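Local structure of diacylglycerol kinase (Bacillus anthracis, 3S40) at residues Leu92-Gly97 with Phe293-Asn298; Glu9-Ile14 with Val64-Val69; Glu179-Lys184 with Asp194-Val199; Lys230-Gln235 with Glu251-His256; Leu28-Pro33 with Asn112-Ala117. The protein probably catalyses the ATP-dependent phosphorylation of diacylglycerol or a related lipid, yielding phosphatidic acid in the case of diacylglycerol. All coordinates share one frame; numbering follows the deposited sequence.

Overall arrangement
The five contacts form two groups on opposite sides of the chain's centre. Interactions 1, 2 and 5 belong to the alpha/beta half: strands 11-15, 66-71 and 91-96 share one parallel sheet, and helices 24-38 and 113-120 lie against it, so contact centres are only 11 to 15 Å apart. Interactions 3 and 4 lie in the far, antiparallel half, their centres about 10 Å apart and 43 to 44 Å from that of interaction 2. Along the chain, interaction 2 closes first, interaction 5 crosses it, and interactions 3 and 4 follow in series inside the long loop that interaction 1 closes. Strand 284-296 thus returns from the second half to the first, tying together the two lobes expected of a diacylglycerol kinase.

Interaction 1: Leu92-Gly97 with Phe293-Asn298; sequences LAIIPG and FTMIYN
Leu92 meets Met295 through a single backbone bridge, with the two strands running 40° apart. Both direct hydrogen bonds belong to Leu92 and bracket Met295: its N donates to Thr294 O (2.9 Å), and its O accepts from Ile296 N (3.0 Å), which approaches nearly along the C=O axis. The same Leu92 O also receives a CA-H...O contact from Met295 CA at 3.1 Å. Beyond this point the strands diverge and a water bridges them, accepting from Ile94 N at 2.8 Å and donating to Ile296 O at 3.1 Å.

The apolar contacts fall into two groups. Met295, a selenomethionine in this crystal, lies side by side with Leu92. Its chain bends at the last torsion (chi3 60°), which brings Met295 CE to 3.7 Å from Leu92 CD2. Met295 CE also touches Ile94 CD1 at 3.9 Å, so one flexible, unbranched side chain serves two branched ones. Separately, Ala93 CB rests against Ile296 CG1 (3.6 Å); the small methyl suits a place where a beta-branched neighbour turns toward the strand.

At the outer end, Thr294 OG1 is hydrogen-bonded to Thr91. Leu92 and Ile94 also pack on strand 66-71, while Met295 and Ile296 touch strand 125-133, so the contact lies between the parallel sheet and the antiparallel one. Such a return of the last long strand to the alpha/beta lobe is consistent with the two-domain fold shared by diacylglycerol kinases and NAD kinases.

Interaction 2: Glu9-Ile14 with Val64-Val69; sequences EKVLLI and VDLIIV
Asp65 grips Lys10 from two directions at the start of this strand pair. Its OD2 accepts from Lys10 N at 2.8 Å, using the anti lone pair, with an N-H...O angle of 164°; its own N donates to Lys10 O, also at 2.8 Å. Leu66 N adds a weak bond to that carbonyl. An aspartate suits the spot because its short side chain reaches the backbone N of Lys10 on the other segment, just where the regular pairing begins.

The regular parallel bonds follow, all close to linear. Leu12 bonds Leu66 O through its N and Ile68 N through its O (2.7 Å to Leu12 O), the residues flanking its partner Ile67; Ile68 likewise bonds Leu12 and Ile14, which flank Leu13, with Ile14 N 2.8 Å from Ile68 O.

Side chains then pack on both faces of the sheet. On one, Val11 CG1 reaches Ile68 CD1 at 3.7 Å, and Leu13 CD1 presses on Ile68 CG2 at 3.5 Å, tighter than usual van der Waals contact. On the other face Ile14 CD1 sits 3.9 Å from Ile67 CG2; helix 52-60 covers Leu12 and Ile14. The beta-branched valines and isoleucines favour extended backbone, and with the leucines fill this buried core.

These are the two middle strands of a four-stranded parallel sheet of order 2-1-3-4, a Rossmann-like core in which strand 66-71 leads into the family's GGDGT signature.

Interaction 3: Glu179-Lys184 with Asp194-Val199; sequences ETFPVK and DEAVLV
Phe181 lays its ring against the backbone of the opposite strand, with Ala196 O above one face, 3.3 Å from the ring plane and offset toward the rim. Phe181 N donates to Ala196 O at 2.9 Å, so strand pairing and ring contact share one carbonyl. A chi1 of 61° sets CG between backbone N and carbonyl carbon, the crowded position, and so carries the ring over Ala196 O. The ring reaches on to Val199, whose CG2 is 4.0 Å from Phe181 CZ.

Thr180 and Glu195 make the polar contact at the edge. Thr180 OG1 donates to Glu195 OE2 at 2.7 Å, meeting it on the anti side, 20° out of the carboxylate plane. Glu195 bends at chi2 (78°), and its OE1 comes to 3.6 Å from Pro182 CB.

This is a beta hairpin of strands 181-187 and 190-196, and Pro182 faces Glu195 at a non-hydrogen-bonded pair, where the lack of an N-H costs no bond within the hairpin. On either side of it, Phe181 with Ala196 and Val183 with Asp194 are hydrogen-bonded pairs; Val183 N gives Asp194 O a bond of 2.9 Å.

Further out, the chain turns a corner at Val197 and enters a second sheet; Val197 and Leu198 both face Val229 in a classic beta bulge. The turn brings Val199 against the side of the hairpin that carries Phe181 and Val183, with Val199 CG2 4.2 Å from Val183 CG2. Lys270 makes a cation-pi contact with the Phe181 ring.

Interaction 4: Lys230-Gln235 with Glu251-His256; sequences KSTGIQ and ENDIFH
Lys230 passes its side chain over the carbonyl oxygens of Asp253 and Asn252, and this strip is the close-packed part of the contact. Lys230 N donates to Asp253 O at 3.0 Å, and Lys230 CG passes 3.1 Å from Asp253 O. With the chain extended beyond CG, the ammonium group ends at Asn252 O, Lys230 NZ to Asn252 O 2.7 Å, coming from above the carbonyl plane, 61° out of it. A weak bond of 3.5 Å runs from Lys230 NZ to Glu251 O. The length of an extended lysine lets it pass Asp253 O and still bond Asn252 O.

Gly233 is also packed closely, its CA 3.4 Å from Asp253 CB; glycine, with no beta carbon, allows this close approach. It closes a type I beta turn, Gly233 N bonding to Lys230 O at 2.9 Å, and sits at the N-cap position of helix 234-240.

The opposite character prevails at the margin. The side chains of Glu251 and Asn252 belong to the exposed side, as befits polar groups, although their carbonyls bind Lys230, and Thr232 is exposed too.

The bonds to Lys230 NZ in this contact come from peptide carbonyls, Asp253 OD2 being 6.3 Å from it; the lysine side chain also packs on Asp194 of strand 190-196. The partial negative charges of the carbonyls would be expected to help stabilise the protonated amine and hold the turn to the loop.

Interaction 5: Leu28-Pro33 with Asn112-Ala117; sequences LTKIVP and NIAEAA
Lys30, Ile31, Ile113, Ala114 and Ala117 bring no aromatic ring to this contact, and the flat groups involved are peptides of the two helices. Aliphatic carbons lie against their carbonyl oxygens: Ala117 CB touches Ile31 O at 3.5 Å, and Ile31 CG2 is 3.7 Å from Ile113 O. Another flat group, the carboxamide of Asn112, works within its own segment. As N-cap of the second helix it accepts from Glu115 N through Asn112 OD1 at 2.9 Å (N-H...O 161°), the donor tilted from the carbonyl plane.

Apolar packing does the rest. Ile31 CG2 comes to 3.9 Å from Ile113 CB, and Ile31 CB to 3.8 Å from Ala117 CB. Ile113 directs CG1 between its backbone N and carbonyl carbon (chi1 64°), where CG1 meets both Ile31 CG2 and the aliphatic stem of Lys30. The lysine crosses it at about a right angle, Lys30 CD to Ile113 CG1 3.9 Å, and its amine leads away from the contact, a natural use of a long amphipathic chain at an exposed border.

The alanines explain the closeness: the axes of helix segments 28-33 and 113-117 approach to 7.9 Å and run nearly parallel, 8° between their directions. On the sheet side, Ile31 and Ile113 both rest on Ile95 and Phe70. Two neighbouring helices laid side by side over one face of a parallel sheet are the layered packing of an alpha/beta, Rossmann-like domain.

Interaction 1: Leu92-Gly97 with Phe293-Asn298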
# COMPACT_ATOMS: atom_id res chain seq x y z
N LEU A 92 7.18 9.08 -6.29
CA LEU A 92 7.44 8.65 -4.92
C LEU A 92 8.33 7.40 -4.91
O LEU A 92 8.26 6.56 -5.82
CB LEU A 92 6.10 8.40 -4.20
CG LEU A 92 6.06 8.09 -2.70
CD1 LEU A 92 6.58 9.26 -1.87
CD2 LEU A 92 4.63 7.74 -2.29
N ALA A 93 9.18 7.29 -3.89
CA ALA A 93 10.04 6.12 -3.71
C ALA A 93 10.08 5.77 -2.23
O ALA A 93 9.88 6.63 -1.38
CB ALA A 93 11.44 6.38 -4.24
N ILE A 94 10.32 4.50 -1.93
CA ILE A 94 10.30 4.01 -0.55
C ILE A 94 11.61 3.33 -0.25
O ILE A 94 12.07 2.51 -1.02
CB ILE A 94 9.17 2.96 -0.34
CG1 ILE A 94 7.80 3.57 -0.66
CG2 ILE A 94 9.21 2.39 1.09
CD1 ILE A 94 6.68 2.53 -0.68
N ILE A 95 12.21 3.67 0.88
CA ILE A 95 13.28 2.86 1.42
C ILE A 95 12.68 2.26 2.66
O ILE A 95 12.27 2.98 3.56
CB ILE A 95 14.52 3.66 1.77
CG1 ILE A 95 15.04 4.37 0.52
CG2 ILE A 95 15.59 2.72 2.33
CD1 ILE A 95 16.09 5.43 0.82
N PRO A 96 12.61 0.93 2.70
CA PRO A 96 11.87 0.19 3.73
C PRO A 96 12.53 0.35 5.10
O PRO A 96 13.67 -0.03 5.25
CB PRO A 96 11.94 -1.26 3.24
CG PRO A 96 13.18 -1.32 2.40
CD PRO A 96 13.32 0.05 1.76
N GLY A 97 11.82 0.92 6.07
CA GLY A 97 12.40 1.15 7.37
C GLY A 97 11.55 0.61 8.50
O GLY A 97 11.76 0.96 9.66
N PHE A 293 -0.40 7.58 -8.88
CA PHE A 293 0.99 7.86 -8.51
C PHE A 293 1.90 7.29 -9.57
O PHE A 293 1.55 6.34 -10.26
CB PHE A 293 1.37 7.20 -7.17
CG PHE A 293 0.78 7.87 -5.96
CD1 PHE A 293 0.39 9.20 -6.00
CD2 PHE A 293 0.66 7.18 -4.76
CE1 PHE A 293 -0.13 9.82 -4.86
CE2 PHE A 293 0.13 7.80 -3.63
CZ PHE A 293 -0.28 9.12 -3.69
N THR A 294 3.08 7.88 -9.66
CA THR A 294 4.24 7.24 -10.27
C THR A 294 5.21 6.88 -9.14
O THR A 294 5.45 7.69 -8.23
CB THR A 294 4.94 8.17 -11.29
OG1 THR A 294 5.43 9.33 -10.61
CG2 THR A 294 3.96 8.60 -12.38
N MSE A 295 5.79 5.69 -9.22
CA MSE A 295 6.67 5.21 -8.17
C MSE A 295 7.92 4.55 -8.73
O MSE A 295 7.90 3.91 -9.78
CB MSE A 295 5.91 4.26 -7.25
CG MSE A 295 4.62 4.86 -6.74
SE MSE A 295 3.91 4.10 -5.09
CE MSE A 295 5.40 4.47 -3.87
N ILE A 296 9.01 4.71 -8.00
CA ILE A 296 10.24 3.99 -8.28
C ILE A 296 9.99 2.51 -7.99
O ILE A 296 9.39 2.18 -6.97
CB ILE A 296 11.39 4.47 -7.39
CG1 ILE A 296 11.81 5.89 -7.78
CG2 ILE A 296 12.58 3.50 -7.49
CD1 ILE A 296 12.50 5.99 -9.14
N TYR A 297 10.48 1.63 -8.84
CA TYR A 297 10.31 0.22 -8.57
C TYR A 297 11.49 -0.59 -9.12
O TYR A 297 12.42 -0.02 -9.70
CB TYR A 297 8.98 -0.28 -9.17
CG TYR A 297 9.04 -0.47 -10.68
CD1 TYR A 297 8.99 -1.74 -11.23
CD2 TYR A 297 9.18 0.62 -11.54
CE1 TYR A 297 9.04 -1.93 -12.60
CE2 TYR A 297 9.23 0.45 -12.91
CZ TYR A 297 9.17 -0.85 -13.43
OH TYR A 297 9.23 -1.07 -14.78
N ASN A 298 11.41 -1.91 -8.95
CA ASN A 298 12.50 -2.81 -9.34
C ASN A 298 12.08 -3.71 -10.49
O ASN A 298 11.38 -4.70 -10.27
CB ASN A 298 12.91 -3.68 -8.16
CG ASN A 298 14.17 -4.47 -8.43
OD1 ASN A 298 14.74 -4.39 -9.52
ND2 ASN A 298 14.63 -5.22 -7.42
O HOH W 1 10.53 2.77 -4.18

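Interaction 2: Glu9-Ile14 with Val64-Val69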
# COMPACT_ATOMS: atom_id res chain seq x y z
N GLU A 9 15.20 16.60 -11.18
CA GLU A 9 16.07 17.75 -10.98
C GLU A 9 16.21 18.04 -9.48
O GLU A 9 17.30 18.29 -9.00
CB GLU A 9 15.49 18.96 -11.70
CG GLU A 9 16.51 19.99 -12.10
CD GLU A 9 15.88 21.15 -12.84
OE1 GLU A 9 15.49 22.13 -12.18
OE2 GLU A 9 15.76 21.06 -14.09
N LYS A 10 15.09 17.98 -8.76
CA LYS A 10 15.11 18.18 -7.32
C LYS A 10 14.47 17.01 -6.60
O LYS A 10 13.39 16.51 -6.98
CB LYS A 10 14.42 19.50 -6.94
CG LYS A 10 15.13 20.71 -7.53
CD LYS A 10 14.19 21.87 -7.68
CE LYS A 10 14.18 22.74 -6.46
NZ LYS A 10 14.22 24.18 -6.87
N VAL A 11 15.15 16.59 -5.55
CA VAL A 11 14.77 15.43 -4.76
C VAL A 11 14.63 15.82 -3.29
O VAL A 11 15.46 16.57 -2.74
CB VAL A 11 15.81 14.28 -4.90
CG1 VAL A 11 15.41 13.06 -4.06
CG2 VAL A 11 16.01 13.91 -6.38
N LEU A 12 13.56 15.33 -2.67
CA LEU A 12 13.39 15.36 -1.22
C LEU A 12 13.48 13.95 -0.63
O LEU A 12 12.80 13.04 -1.09
CB LEU A 12 12.02 15.93 -0.87
CG LEU A 12 11.59 15.76 0.59
CD1 LEU A 12 12.53 16.51 1.55
CD2 LEU A 12 10.15 16.19 0.76
N LEU A 13 14.31 13.79 0.40
CA LEU A 13 14.34 12.57 1.21
C LEU A 13 13.77 12.85 2.59
O LEU A 13 14.28 13.69 3.35
CB LEU A 13 15.79 12.04 1.34
CG LEU A 13 16.02 10.90 2.35
CD1 LEU A 13 15.32 9.62 1.88
CD2 LEU A 13 17.51 10.58 2.60
N ILE A 14 12.68 12.16 2.93
CA ILE A 14 12.09 12.27 4.26
C ILE A 14 12.59 11.11 5.10
O ILE A 14 12.47 9.95 4.69
CB ILE A 14 10.54 12.24 4.23
CG1 ILE A 14 10.03 13.44 3.43
CG2 ILE A 14 9.95 12.22 5.67
CD1 ILE A 14 8.57 13.33 2.98
N VAL A 64 9.47 19.71 -5.81
CA VAL A 64 10.44 18.67 -6.17
C VAL A 64 9.87 17.70 -7.18
O VAL A 64 8.67 17.65 -7.39
CB VAL A 64 10.94 17.85 -4.93
CG1 VAL A 64 11.85 18.71 -4.02
CG2 VAL A 64 9.77 17.26 -4.14
N ASP A 65 10.75 16.89 -7.76
CA ASP A 65 10.36 15.93 -8.79
C ASP A 65 10.26 14.53 -8.22
O ASP A 65 9.57 13.69 -8.79
CB ASP A 65 11.38 15.95 -9.94
CG ASP A 65 11.60 17.35 -10.47
OD1 ASP A 65 10.67 17.90 -11.10
OD2 ASP A 65 12.69 17.92 -10.23
N LEU A 66 10.92 14.29 -7.10
CA LEU A 66 10.96 12.98 -6.49
C LEU A 66 10.91 13.15 -4.98
O LEU A 66 11.68 13.96 -4.42
CB LEU A 66 12.25 12.26 -6.89
CG LEU A 66 12.51 10.88 -6.26
CD1 LEU A 66 11.36 9.88 -6.60
CD2 LEU A 66 13.87 10.32 -6.69
N ILE A 67 10.01 12.43 -4.33
CA ILE A 67 9.98 12.35 -2.87
C ILE A 67 10.34 10.93 -2.44
O ILE A 67 9.71 9.96 -2.85
CB ILE A 67 8.61 12.75 -2.28
CG1 ILE A 67 8.33 14.24 -2.54
CG2 ILE A 67 8.57 12.47 -0.78
CD1 ILE A 67 7.14 14.81 -1.80
N ILE A 68 11.39 10.80 -1.63
CA ILE A 68 11.82 9.51 -1.12
C ILE A 68 11.43 9.43 0.33
O ILE A 68 11.65 10.38 1.08
CB ILE A 68 13.34 9.34 -1.24
CG1 ILE A 68 13.78 9.63 -2.68
CG2 ILE A 68 13.77 7.94 -0.75
CD1 ILE A 68 15.29 9.61 -2.86
N VAL A 69 10.83 8.32 0.75
CA VAL A 69 10.52 8.16 2.17
C VAL A 69 11.29 7.00 2.78
O VAL A 69 11.20 5.87 2.31
CB VAL A 69 8.99 8.01 2.39
CG1 VAL A 69 8.44 6.92 1.49
CG2 VAL A 69 8.68 7.75 3.86

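Interaction 3: Glu179-Lys184 with Asp194-Val199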
# COMPACT_ATOMS: atom_id res chain seq x y z
N GLU A 179 -19.58 -14.24 15.19
CA GLU A 179 -18.40 -14.05 14.36
C GLU A 179 -18.77 -13.65 12.93
O GLU A 179 -18.19 -12.73 12.37
CB GLU A 179 -17.54 -15.31 14.34
CG GLU A 179 -18.28 -16.54 13.84
CD GLU A 179 -17.35 -17.61 13.32
OE1 GLU A 179 -16.13 -17.50 13.57
OE2 GLU A 179 -17.84 -18.56 12.67
N THR A 180 -19.74 -14.36 12.35
CA THR A 180 -20.15 -14.10 10.97
C THR A 180 -21.12 -12.93 10.91
O THR A 180 -21.84 -12.66 11.87
CB THR A 180 -20.80 -15.33 10.32
OG1 THR A 180 -22.19 -15.36 10.62
CG2 THR A 180 -20.15 -16.61 10.82
N PHE A 181 -21.13 -12.23 9.78
CA PHE A 181 -22.02 -11.09 9.58
C PHE A 181 -22.46 -11.02 8.12
O PHE A 181 -21.69 -11.37 7.22
CB PHE A 181 -21.32 -9.79 9.97
CG PHE A 181 -20.09 -9.50 9.18
CD1 PHE A 181 -20.17 -8.91 7.93
CD2 PHE A 181 -18.84 -9.85 9.67
CE1 PHE A 181 -19.03 -8.65 7.18
CE2 PHE A 181 -17.69 -9.59 8.93
CZ PHE A 181 -17.78 -8.99 7.68
N PRO A 182 -23.70 -10.57 7.88
CA PRO A 182 -24.24 -10.46 6.53
C PRO A 182 -23.70 -9.24 5.79
O PRO A 182 -23.46 -8.19 6.37
CB PRO A 182 -25.74 -10.29 6.77
CG PRO A 182 -25.82 -9.60 8.09
CD PRO A 182 -24.67 -10.13 8.90
N VAL A 183 -23.52 -9.41 4.48
CA VAL A 183 -22.94 -8.37 3.65
C VAL A 183 -23.64 -8.40 2.30
O VAL A 183 -24.10 -9.44 1.83
CB VAL A 183 -21.41 -8.58 3.45
CG1 VAL A 183 -21.14 -9.71 2.45
CG2 VAL A 183 -20.75 -7.29 2.99
N LYS A 184 -23.72 -7.22 1.70
CA LYS A 184 -24.28 -7.06 0.37
C LYS A 184 -23.25 -6.27 -0.41
O LYS A 184 -22.83 -5.19 0.02
CB LYS A 184 -25.59 -6.29 0.46
CG LYS A 184 -26.54 -6.50 -0.69
CD LYS A 184 -27.92 -5.95 -0.37
CE LYS A 184 -28.30 -6.15 1.10
NZ LYS A 184 -28.21 -7.57 1.55
N ASP A 194 -24.35 -12.46 1.11
CA ASP A 194 -24.02 -13.67 1.85
C ASP A 194 -23.60 -13.40 3.28
O ASP A 194 -23.60 -12.26 3.75
CB ASP A 194 -22.93 -14.46 1.12
CG ASP A 194 -23.25 -15.94 1.04
OD1 ASP A 194 -24.38 -16.29 0.62
OD2 ASP A 194 -22.38 -16.76 1.39
N GLU A 195 -23.25 -14.48 3.97
CA GLU A 195 -22.77 -14.42 5.34
C GLU A 195 -21.26 -14.58 5.29
O GLU A 195 -20.75 -15.61 4.85
CB GLU A 195 -23.38 -15.57 6.15
CG GLU A 195 -23.29 -15.43 7.66
CD GLU A 195 -24.33 -14.47 8.22
OE1 GLU A 195 -25.00 -13.78 7.42
OE2 GLU A 195 -24.48 -14.41 9.46
N ALA A 196 -20.55 -13.54 5.73
CA ALA A 196 -19.10 -13.52 5.65
C ALA A 196 -18.46 -13.34 7.01
O ALA A 196 -19.02 -12.68 7.88
CB ALA A 196 -18.63 -12.39 4.73
N VAL A 197 -17.28 -13.91 7.19
CA VAL A 197 -16.49 -13.66 8.38
C VAL A 197 -15.49 -12.53 8.11
O VAL A 197 -15.09 -11.80 9.03
CB VAL A 197 -15.77 -14.94 8.87
CG1 VAL A 197 -15.29 -15.79 7.69
CG2 VAL A 197 -14.61 -14.58 9.78
N LEU A 198 -15.10 -12.38 6.85
CA LEU A 198 -14.11 -11.37 6.46
C LEU A 198 -14.38 -10.81 5.06
O LEU A 198 -14.67 -11.55 4.13
CB LEU A 198 -12.71 -11.98 6.52
CG LEU A 198 -11.56 -11.13 5.96
CD1 LEU A 198 -11.13 -10.07 6.97
CD2 LEU A 198 -10.39 -12.01 5.58
N VAL A 199 -14.29 -9.49 4.93
CA VAL A 199 -14.42 -8.87 3.61
C VAL A 199 -13.23 -7.97 3.34
O VAL A 199 -12.88 -7.12 4.15
CB VAL A 199 -15.69 -8.04 3.49
CG1 VAL A 199 -15.78 -7.43 2.10
CG2 VAL A 199 -16.92 -8.91 3.79

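Interaction 4: Lys230-Gln235 with Glu251-His256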
# COMPACT_ATOMS: atom_id res chain seq x y z
N LYS A 230 -16.36 -16.70 3.44
CA LYS A 230 -17.69 -17.03 3.94
C LYS A 230 -17.60 -17.70 5.30
O LYS A 230 -16.53 -18.17 5.70
CB LYS A 230 -18.42 -17.94 2.94
CG LYS A 230 -18.38 -17.40 1.52
CD LYS A 230 -19.08 -18.32 0.53
CE LYS A 230 -18.90 -17.83 -0.90
NZ LYS A 230 -19.59 -18.68 -1.91
N SER A 231 -18.71 -17.72 6.02
CA SER A 231 -18.77 -18.33 7.34
C SER A 231 -18.19 -19.75 7.35
O SER A 231 -17.75 -20.24 8.39
CB SER A 231 -20.22 -18.35 7.84
OG SER A 231 -21.10 -18.81 6.82
N THR A 232 -18.16 -20.38 6.18
CA THR A 232 -17.79 -21.78 6.06
C THR A 232 -16.42 -21.99 5.41
O THR A 232 -15.97 -23.12 5.24
CB THR A 232 -18.80 -22.53 5.18
OG1 THR A 232 -18.34 -22.52 3.82
CG2 THR A 232 -20.18 -21.87 5.25
N GLY A 233 -15.77 -20.90 5.03
CA GLY A 233 -14.53 -21.00 4.30
C GLY A 233 -13.29 -20.73 5.13
O GLY A 233 -12.21 -20.53 4.59
N ILE A 234 -13.45 -20.72 6.45
CA ILE A 234 -12.33 -20.45 7.35
C ILE A 234 -11.15 -21.38 7.12
O ILE A 234 -10.01 -20.93 7.00
CB ILE A 234 -12.77 -20.49 8.82
CG1 ILE A 234 -13.59 -19.23 9.15
CG2 ILE A 234 -11.55 -20.58 9.74
CD1 ILE A 234 -14.34 -19.32 10.45
N GLN A 235 -11.42 -22.68 7.06
CA GLN A 235 -10.39 -23.68 6.82
C GLN A 235 -9.63 -23.40 5.53
O GLN A 235 -8.40 -23.26 5.53
CB GLN A 235 -11.02 -25.08 6.76
CG GLN A 235 -10.16 -26.11 6.06
CD GLN A 235 -10.99 -27.05 5.20
OE1 GLN A 235 -12.17 -27.27 5.45
NE2 GLN A 235 -10.36 -27.60 4.16
N GLU A 251 -14.49 -21.65 -4.96
CA GLU A 251 -15.57 -20.76 -5.38
C GLU A 251 -16.79 -20.85 -4.47
O GLU A 251 -17.68 -19.99 -4.51
CB GLU A 251 -15.99 -21.06 -6.83
CG GLU A 251 -14.98 -20.64 -7.88
CD GLU A 251 -13.83 -21.62 -8.01
OE1 GLU A 251 -14.06 -22.83 -7.80
OE2 GLU A 251 -12.71 -21.18 -8.32
N ASN A 252 -16.83 -21.89 -3.64
CA ASN A 252 -17.96 -22.11 -2.75
C ASN A 252 -17.79 -21.47 -1.38
O ASN A 252 -18.75 -20.97 -0.79
CB ASN A 252 -18.22 -23.61 -2.58
CG ASN A 252 -18.89 -24.22 -3.79
OD1 ASN A 252 -18.27 -24.99 -4.53
ND2 ASN A 252 -20.15 -23.88 -4.01
N ASP A 253 -16.56 -21.48 -0.87
CA ASP A 253 -16.30 -21.01 0.48
C ASP A 253 -15.69 -19.60 0.48
O ASP A 253 -15.66 -18.92 1.50
CB ASP A 253 -15.38 -21.99 1.20
CG ASP A 253 -15.79 -23.44 1.00
OD1 ASP A 253 -14.91 -24.33 1.01
OD2 ASP A 253 -17.00 -23.69 0.81
N ILE A 254 -15.20 -19.19 -0.68
CA ILE A 254 -14.56 -17.89 -0.82
C ILE A 254 -14.99 -17.20 -2.11
O ILE A 254 -14.93 -17.79 -3.19
CB ILE A 254 -13.02 -18.01 -0.77
CG1 ILE A 254 -12.59 -18.49 0.62
CG2 ILE A 254 -12.35 -16.69 -1.12
CD1 ILE A 254 -11.10 -18.50 0.83
N PHE A 255 -15.46 -15.96 -1.99
CA PHE A 255 -15.83 -15.18 -3.16
C PHE A 255 -14.70 -14.20 -3.52
O PHE A 255 -14.23 -13.44 -2.68
CB PHE A 255 -17.12 -14.41 -2.90
CG PHE A 255 -17.56 -13.56 -4.06
CD1 PHE A 255 -18.00 -14.14 -5.24
CD2 PHE A 255 -17.55 -12.18 -3.97
CE1 PHE A 255 -18.42 -13.35 -6.31
CE2 PHE A 255 -17.97 -11.38 -5.03
CZ PHE A 255 -18.40 -11.97 -6.20
N HIS A 256 -14.27 -14.23 -4.78
CA HIS A 256 -13.22 -13.34 -5.25
C HIS A 256 -13.57 -12.84 -6.62
O HIS A 256 -13.78 -13.62 -7.55
CB HIS A 256 -11.88 -14.08 -5.30
CG HIS A 256 -10.76 -13.25 -5.86
ND1 HIS A 256 -9.65 -13.80 -6.44
CD2 HIS A 256 -10.58 -11.91 -5.89
CE1 HIS A 256 -8.83 -12.84 -6.82
NE2 HIS A 256 -9.38 -11.68 -6.51

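Interaction 5: Leu28-Pro33 with Asn112-Ala117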
# COMPACT_ATOMS: atom_id res chain seq x y z
N LEU A 28 21.91 6.04 7.79
CA LEU A 28 22.16 7.14 6.89
C LEU A 28 23.44 6.93 6.07
O LEU A 28 23.57 7.42 4.95
CB LEU A 28 22.19 8.44 7.68
CG LEU A 28 21.02 9.41 7.52
CD1 LEU A 28 19.74 8.69 7.15
CD2 LEU A 28 20.83 10.26 8.78
N THR A 29 24.38 6.17 6.63
CA THR A 29 25.59 5.80 5.90
C THR A 29 25.22 4.89 4.74
O THR A 29 25.85 4.87 3.70
CB THR A 29 26.56 5.04 6.82
OG1 THR A 29 27.02 5.93 7.85
CG2 THR A 29 27.76 4.52 6.02
N LYS A 30 24.17 4.10 4.94
CA LYS A 30 23.75 3.18 3.91
C LYS A 30 22.95 3.86 2.80
O LYS A 30 23.11 3.54 1.62
CB LYS A 30 22.96 2.04 4.53
CG LYS A 30 23.81 1.14 5.39
CD LYS A 30 22.96 0.11 6.12
CE LYS A 30 23.80 -0.78 7.01
NZ LYS A 30 22.98 -1.85 7.67
N ILE A 31 22.11 4.82 3.15
CA ILE A 31 21.19 5.32 2.13
C ILE A 31 21.55 6.66 1.51
O ILE A 31 21.26 6.89 0.35
CB ILE A 31 19.72 5.35 2.62
CG1 ILE A 31 19.48 6.52 3.55
CG2 ILE A 31 19.34 4.02 3.26
CD1 ILE A 31 18.09 6.51 4.19
N VAL A 32 22.18 7.54 2.27
CA VAL A 32 22.34 8.90 1.76
C VAL A 32 23.38 9.06 0.63
O VAL A 32 23.11 9.74 -0.36
CB VAL A 32 22.61 9.92 2.90
CG1 VAL A 32 22.84 11.29 2.29
CG2 VAL A 32 21.42 9.96 3.86
N PRO A 33 24.55 8.44 0.78
CA PRO A 33 25.62 8.63 -0.21
C PRO A 33 25.27 8.33 -1.68
O PRO A 33 25.54 9.18 -2.53
CB PRO A 33 26.74 7.73 0.31
CG PRO A 33 26.55 7.78 1.79
CD PRO A 33 25.05 7.75 1.98
N ASN A 112 17.15 -4.78 1.90
CA ASN A 112 18.42 -4.21 2.35
C ASN A 112 18.42 -2.73 1.97
O ASN A 112 18.36 -2.38 0.78
CB ASN A 112 19.58 -4.95 1.67
CG ASN A 112 20.93 -4.28 1.90
OD1 ASN A 112 21.16 -3.15 1.49
ND2 ASN A 112 21.84 -5.01 2.53
N ILE A 113 18.46 -1.85 2.97
CA ILE A 113 18.22 -0.43 2.69
C ILE A 113 19.29 0.17 1.79
O ILE A 113 18.99 1.06 0.99
CB ILE A 113 18.02 0.40 3.95
CG1 ILE A 113 19.29 0.41 4.81
CG2 ILE A 113 16.83 -0.12 4.75
CD1 ILE A 113 19.15 1.26 6.06
N ALA A 114 20.53 -0.32 1.89
CA ALA A 114 21.58 0.16 1.00
C ALA A 114 21.21 -0.12 -0.46
O ALA A 114 21.36 0.73 -1.33
CB ALA A 114 22.94 -0.49 1.34
N GLU A 115 20.73 -1.34 -0.71
CA GLU A 115 20.30 -1.76 -2.05
C GLU A 115 19.07 -0.99 -2.54
O GLU A 115 18.97 -0.65 -3.72
CB GLU A 115 20.02 -3.26 -2.10
CG GLU A 115 21.26 -4.12 -1.87
CD GLU A 115 22.38 -3.76 -2.83
OE1 GLU A 115 22.10 -3.55 -4.03
OE2 GLU A 115 23.55 -3.66 -2.38
N ALA A 116 18.14 -0.74 -1.63
CA ALA A 116 16.96 0.06 -1.91
C ALA A 116 17.33 1.49 -2.36
O ALA A 116 16.69 2.03 -3.25
CB ALA A 116 16.04 0.10 -0.68
N ALA A 117 18.33 2.10 -1.71
CA ALA A 117 18.74 3.45 -2.07
C ALA A 117 19.37 3.46 -3.46
O ALA A 117 19.11 4.34 -4.25
CB ALA A 117 19.74 4.04 -1.00